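Local coordinates for nitrate transport protein (Xanthomonas axonopodis pv. citri, PDB 3KSX) that probably serves as the periplasmic binding protein of an ABC importer, capturing alkanesulfonates for uptake, and here holds the sulfonate buffer MOPS, at residues A[126-138]-A[153-167]. Numbering follows the deposited sequence.
Sequences VADLKGKRIAFQK and SGLSMRDITPLYLSP
Phe136 and Tyr164 form an offset edge-to-face stack across two parallel strands, the edge of Tyr164 turned to the face of Phe136, planes at 82°. Phe136 illustrates how one ring can join several residues of a partner segment. Its CB leaves on the side of Ile134 and Pro162, and chi1 of 52°, with CG between backbone N and carbonyl carbon, brings the ring alongside the side chains of Pro162 and Tyr164. CE1 lies 3.7 Å from Tyr164 CE1, CE2 rests on Pro162 CB at 3.5 Å, and CZ is shared by Tyr164 CE1 at 3.6 Å and Met157 CE.

Strands 133-136 and 161-164 belong to a beta-alpha-beta crossover through helix 141-152, whose Leu146 touches Phe136, and 161-164 ends its five-stranded sheet. Backbone hydrogen bonds are donated in turn from either strand and its flanks, the parallel pattern: Thr161 N to Lys132 O, Ile134 N to Thr161 O, Leu163 N to Ile134 O, Phe136 N to Leu163 O and Leu165 N to Phe136 O. Before the strands, Gly131 N donates to Asp159 O.

Past the strands' C-terminal ends, Lys138 slants over Tyr164, CB 3.5 Å from Tyr164 CD1; CE sits over the ring face, and NZ makes an off-centre cation-pi contact. Gln137 OE1, hydrogen-bonded by Gln70, approaches Ser166 CA to 3.3 Å, and the Gln137 side chain lies about 5 Å from the bound MOPS, bordering the ligand site.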
loop_
_atom_site.group_PDB
_atom_site.type_symbol
_atom_site.label_atom_id
_atom_site.label_comp_id
_atom_site.label_asym_id
_atom_site.label_seq_id
_atom_site.Cartn_x
_atom_site.Cartn_y
_atom_site.Cartn_z
ATOM N N VAL A 126 -0.865 12.319 19.771
ATOM C CA VAL A 126 -0.560 12.941 18.475
ATOM C C VAL A 126 -0.043 14.363 18.677
ATOM O O VAL A 126 0.877 14.771 17.992
ATOM C CB VAL A 126 -1.767 12.859 17.515
ATOM C CG1 VAL A 126 -1.461 13.621 16.209
ATOM C CG2 VAL A 126 -2.132 11.423 17.183
ATOM N N ALA A 127 -0.572 15.121 19.647
ATOM C CA ALA A 127 -0.117 16.483 19.826
ATOM C C ALA A 127 1.336 16.553 20.148
ATOM O O ALA A 127 2.041 17.515 19.742
ATOM C CB ALA A 127 -0.952 17.212 20.911
ATOM N N ASP A 128 1.837 15.504 20.800
ATOM C CA ASP A 128 3.251 15.434 21.164
ATOM C C ASP A 128 4.213 15.337 19.955
ATOM O O ASP A 128 5.429 15.541 20.085
ATOM C CB ASP A 128 3.468 14.201 22.028
ATOM C CG ASP A 128 2.944 14.343 23.435
ATOM O OD1 ASP A 128 2.769 15.484 23.939
ATOM O OD2 ASP A 128 2.757 13.270 24.055
ATOM N N LEU A 129 3.700 15.029 18.768
ATOM C CA LEU A 129 4.500 15.031 17.504
ATOM C C LEU A 129 4.890 16.424 16.985
ATOM O O LEU A 129 5.794 16.525 16.171
ATOM C CB LEU A 129 3.775 14.277 16.364
ATOM C CG LEU A 129 3.385 12.811 16.658
ATOM C CD1 LEU A 129 2.478 12.254 15.602
ATOM C CD2 LEU A 129 4.561 11.912 16.664
ATOM N N LYS A 130 4.284 17.495 17.482
ATOM C CA LYS A 130 4.711 18.821 17.011
ATOM C C LYS A 130 6.228 18.917 17.192
ATOM O O LYS A 130 6.796 18.636 18.289
ATOM C CB LYS A 130 4.023 19.962 17.781
ATOM C CG LYS A 130 4.502 21.372 17.343
ATOM C CD LYS A 130 3.856 22.445 18.251
ATOM C CE LYS A 130 4.308 23.887 17.924
ATOM N NZ LYS A 130 5.698 24.026 17.358
ATOM N N GLY A 131 6.899 19.330 16.122
ATOM C CA GLY A 131 8.327 19.586 16.179
ATOM C C GLY A 131 9.235 18.387 16.127
ATOM O O GLY A 131 10.485 18.534 16.222
ATOM N N LYS A 132 8.676 17.214 15.856
ATOM C CA LYS A 132 9.440 15.972 15.865
ATOM C C LYS A 132 9.758 15.463 14.433
ATOM O O LYS A 132 9.073 15.820 13.475
ATOM C CB LYS A 132 8.678 14.889 16.608
ATOM C CG LYS A 132 8.247 15.231 18.010
ATOM C CD LYS A 132 9.392 15.356 18.919
ATOM C CE LYS A 132 8.807 15.593 20.288
ATOM N NZ LYS A 132 9.522 16.661 20.976
ATOM N N ARG A 133 10.782 14.613 14.352
ATOM C CA ARG A 133 11.302 14.033 13.113
ATOM C C ARG A 133 10.556 12.734 12.921
ATOM O O ARG A 133 10.658 11.835 13.734
ATOM C CB ARG A 133 12.773 13.726 13.290
ATOM C CG ARG A 133 13.590 14.933 13.222
ATOM C CD ARG A 133 15.020 14.554 13.213
ATOM N NE ARG A 133 15.682 15.812 12.907
ATOM C CZ ARG A 133 16.862 15.941 12.315
ATOM N NH1 ARG A 133 17.570 14.865 11.946
ATOM N NH2 ARG A 133 17.322 17.177 12.092
ATOM N N ILE A 134 9.770 12.699 11.859
ATOM C CA ILE A 134 8.911 11.553 11.555
ATOM C C ILE A 134 9.305 10.922 10.220
ATOM O O ILE A 134 9.226 11.589 9.164
ATOM C CB ILE A 134 7.462 11.992 11.528
ATOM C CG1 ILE A 134 7.103 12.870 12.760
ATOM C CG2 ILE A 134 6.541 10.806 11.372
ATOM C CD1 ILE A 134 5.603 13.189 12.789
ATOM N N ALA A 135 9.717 9.664 10.244
ATOM C CA ALA A 135 10.113 8.860 9.072
ATOM C C ALA A 135 8.848 8.332 8.375
ATOM O O ALA A 135 7.907 7.843 9.042
ATOM C CB ALA A 135 10.899 7.623 9.556
ATOM N N PHE A 136 8.832 8.384 7.055
ATOM C CA PHE A 136 7.768 7.666 6.263
ATOM C C PHE A 136 8.160 7.665 4.817
ATOM O O PHE A 136 8.982 8.484 4.393
ATOM C CB PHE A 136 6.333 8.303 6.361
ATOM C CG PHE A 136 6.288 9.812 6.045
ATOM C CD1 PHE A 136 5.820 10.258 4.766
ATOM C CD2 PHE A 136 6.681 10.769 6.977
ATOM C CE1 PHE A 136 5.749 11.598 4.476
ATOM C CE2 PHE A 136 6.611 12.174 6.684
ATOM C CZ PHE A 136 6.170 12.548 5.405
ATOM N N GLN A 137 7.536 6.787 4.047
ATOM C CA GLN A 137 7.770 6.821 2.602
ATOM C C GLN A 137 6.960 7.935 1.970
ATOM O O GLN A 137 5.740 7.948 2.044
ATOM C CB GLN A 137 7.386 5.443 2.049
ATOM C CG GLN A 137 7.337 5.395 0.522
ATOM C CD GLN A 137 8.713 5.369 -0.105
ATOM O OE1 GLN A 137 9.582 4.614 0.285
ATOM N NE2 GLN A 137 8.880 6.161 -1.164
ATOM N N LYS A 138 7.647 8.874 1.333
ATOM C CA LYS A 138 6.977 10.000 0.656
ATOM C C LYS A 138 5.998 9.462 -0.398
ATOM O O LYS A 138 6.373 8.597 -1.202
ATOM C CB LYS A 138 8.042 10.861 -0.047
ATOM C CG LYS A 138 7.392 12.093 -0.654
ATOM C CD LYS A 138 8.372 12.819 -1.554
ATOM C CE LYS A 138 8.163 14.296 -1.348
ATOM N NZ LYS A 138 9.125 15.129 -2.156
ATOM N N SER A 153 -5.369 17.037 15.389
ATOM C CA SER A 153 -4.787 17.699 16.556
ATOM C C SER A 153 -4.305 19.091 16.187
ATOM O O SER A 153 -3.542 19.739 16.922
ATOM C CB SER A 153 -3.640 16.867 17.101
ATOM O OG SER A 153 -4.204 15.684 17.637
ATOM N N GLY A 154 -4.795 19.578 15.052
ATOM C CA GLY A 154 -4.367 20.866 14.612
ATOM C C GLY A 154 -2.907 20.961 14.225
ATOM O O GLY A 154 -2.307 22.032 14.332
ATOM N N LEU A 155 -2.319 19.867 13.712
ATOM C CA LEU A 155 -0.945 19.958 13.231
ATOM C C LEU A 155 -0.912 19.789 11.720
ATOM O O LEU A 155 -1.739 19.090 11.185
ATOM C CB LEU A 155 -0.074 18.860 13.885
ATOM C CG LEU A 155 0.194 19.064 15.375
ATOM C CD1 LEU A 155 0.841 17.801 16.002
ATOM C CD2 LEU A 155 1.072 20.257 15.584
ATOM N N SER A 156 -0.004 20.447 11.026
ATOM C CA SER A 156 0.073 20.125 9.612
ATOM C C SER A 156 1.414 19.486 9.338
ATOM O O SER A 156 2.276 19.378 10.229
ATOM C CB SER A 156 -0.087 21.374 8.733
ATOM O OG SER A 156 1.016 22.219 8.981
ATOM N N MET A 157 1.622 19.152 8.063
ATOM C CA MET A 157 2.871 18.610 7.640
ATOM C C MET A 157 3.990 19.630 7.884
ATOM O O MET A 157 5.150 19.249 8.080
ATOM C CB MET A 157 2.832 18.165 6.155
ATOM C CG MET A 157 1.794 17.033 5.919
ATOM S SD MET A 157 2.178 15.526 6.824
ATOM C CE MET A 157 3.857 15.305 6.281
ATOM N N ARG A 158 3.687 20.920 7.915
ATOM C CA ARG A 158 4.765 21.877 8.197
ATOM C C ARG A 158 5.087 21.994 9.681
ATOM O O ARG A 158 5.964 22.768 10.034
ATOM C CB ARG A 158 4.537 23.252 7.551
ATOM C CG ARG A 158 3.193 23.927 7.816
ATOM C CD ARG A 158 2.719 24.950 6.659
ATOM N NE ARG A 158 1.248 24.989 6.573
ATOM C CZ ARG A 158 0.417 25.020 7.628
ATOM N NH1 ARG A 158 0.899 25.104 8.880
ATOM N NH2 ARG A 158 -0.916 24.980 7.437
ATOM N N ASP A 159 4.356 21.277 10.544
ATOM C CA ASP A 159 4.637 21.345 11.989
ATOM C C ASP A 159 5.569 20.225 12.451
ATOM O O ASP A 159 5.908 20.110 13.642
ATOM C CB ASP A 159 3.341 21.279 12.788
ATOM C CG ASP A 159 2.434 22.447 12.536
ATOM O OD1 ASP A 159 2.933 23.586 12.495
ATOM O OD2 ASP A 159 1.204 22.251 12.369
ATOM N N ILE A 160 5.921 19.345 11.516
ATOM C CA ILE A 160 6.724 18.144 11.838
ATOM C C ILE A 160 7.880 18.156 10.855
ATOM O O ILE A 160 7.815 18.859 9.848
ATOM C CB ILE A 160 5.923 16.819 11.853
ATOM C CG1 ILE A 160 5.303 16.475 10.496
ATOM C CG2 ILE A 160 4.742 16.873 12.856
ATOM C CD1 ILE A 160 6.240 15.832 9.543
ATOM N N THR A 161 8.942 17.412 11.126
ATOM C CA THR A 161 10.018 17.307 10.197
ATOM C C THR A 161 10.044 15.944 9.491
ATOM O O THR A 161 10.320 14.968 10.162
ATOM C CB THR A 161 11.267 17.452 10.954
ATOM O OG1 THR A 161 11.310 18.795 11.398
ATOM C CG2 THR A 161 12.442 17.151 10.132
ATOM N N PRO A 162 9.765 15.873 8.155
ATOM C CA PRO A 162 9.677 14.506 7.531
ATOM C C PRO A 162 11.067 13.896 7.281
ATOM O O PRO A 162 11.990 14.585 6.905
ATOM C CB PRO A 162 8.939 14.798 6.219
ATOM C CG PRO A 162 9.451 16.247 5.843
ATOM C CD PRO A 162 9.295 16.926 7.197
ATOM N N LEU A 163 11.261 12.623 7.541
ATOM C CA LEU A 163 12.406 11.932 7.035
ATOM C C LEU A 163 11.844 10.936 5.991
ATOM O O LEU A 163 11.233 9.892 6.321
ATOM C CB LEU A 163 13.199 11.266 8.192
ATOM C CG LEU A 163 13.482 12.135 9.411
ATOM C CD1 LEU A 163 14.033 11.323 10.568
ATOM C CD2 LEU A 163 14.404 13.334 9.115
ATOM N N TYR A 164 12.018 11.291 4.723
ATOM C CA TYR A 164 11.537 10.472 3.649
ATOM C C TYR A 164 12.393 9.247 3.477
ATOM O O TYR A 164 13.455 9.358 2.907
ATOM C CB TYR A 164 11.508 11.298 2.365
ATOM C CG TYR A 164 10.616 12.496 2.434
ATOM C CD1 TYR A 164 9.287 12.376 2.800
ATOM C CD2 TYR A 164 11.109 13.766 2.164
ATOM C CE1 TYR A 164 8.444 13.474 2.809
ATOM C CE2 TYR A 164 10.269 14.883 2.218
ATOM C CZ TYR A 164 8.959 14.723 2.530
ATOM O OH TYR A 164 8.177 15.826 2.590
ATOM N N LEU A 165 11.963 8.091 3.987
ATOM C CA LEU A 165 12.731 6.877 3.975
ATOM C C LEU A 165 11.881 5.690 3.582
ATOM O O LEU A 165 10.753 5.602 4.023
ATOM C CB LEU A 165 13.283 6.634 5.368
ATOM C CG LEU A 165 14.331 7.663 5.837
ATOM C CD1 LEU A 165 14.593 7.437 7.305
ATOM C CD2 LEU A 165 15.658 7.554 5.012
ATOM N N SER A 166 12.443 4.820 2.743
ATOM C CA SER A 166 11.833 3.510 2.498
ATOM C C SER A 166 11.641 2.681 3.742
ATOM O O SER A 166 12.288 2.872 4.736
ATOM C CB SER A 166 12.679 2.716 1.462
ATOM O OG SER A 166 13.876 2.301 2.070
ATOM N N PRO A 167 10.745 1.666 3.682
ATOM C CA PRO A 167 10.528 1.004 4.925
ATOM C C PRO A 167 11.793 0.398 5.600
ATOM O O PRO A 167 11.933 0.446 6.817
ATOM C CB PRO A 167 9.512 -0.084 4.563
ATOM C CG PRO A 167 8.701 0.507 3.402
ATOM C CD PRO A 167 9.724 1.396 2.660
HETATM O O HOH W 1 -3.438 14.773 20.781
#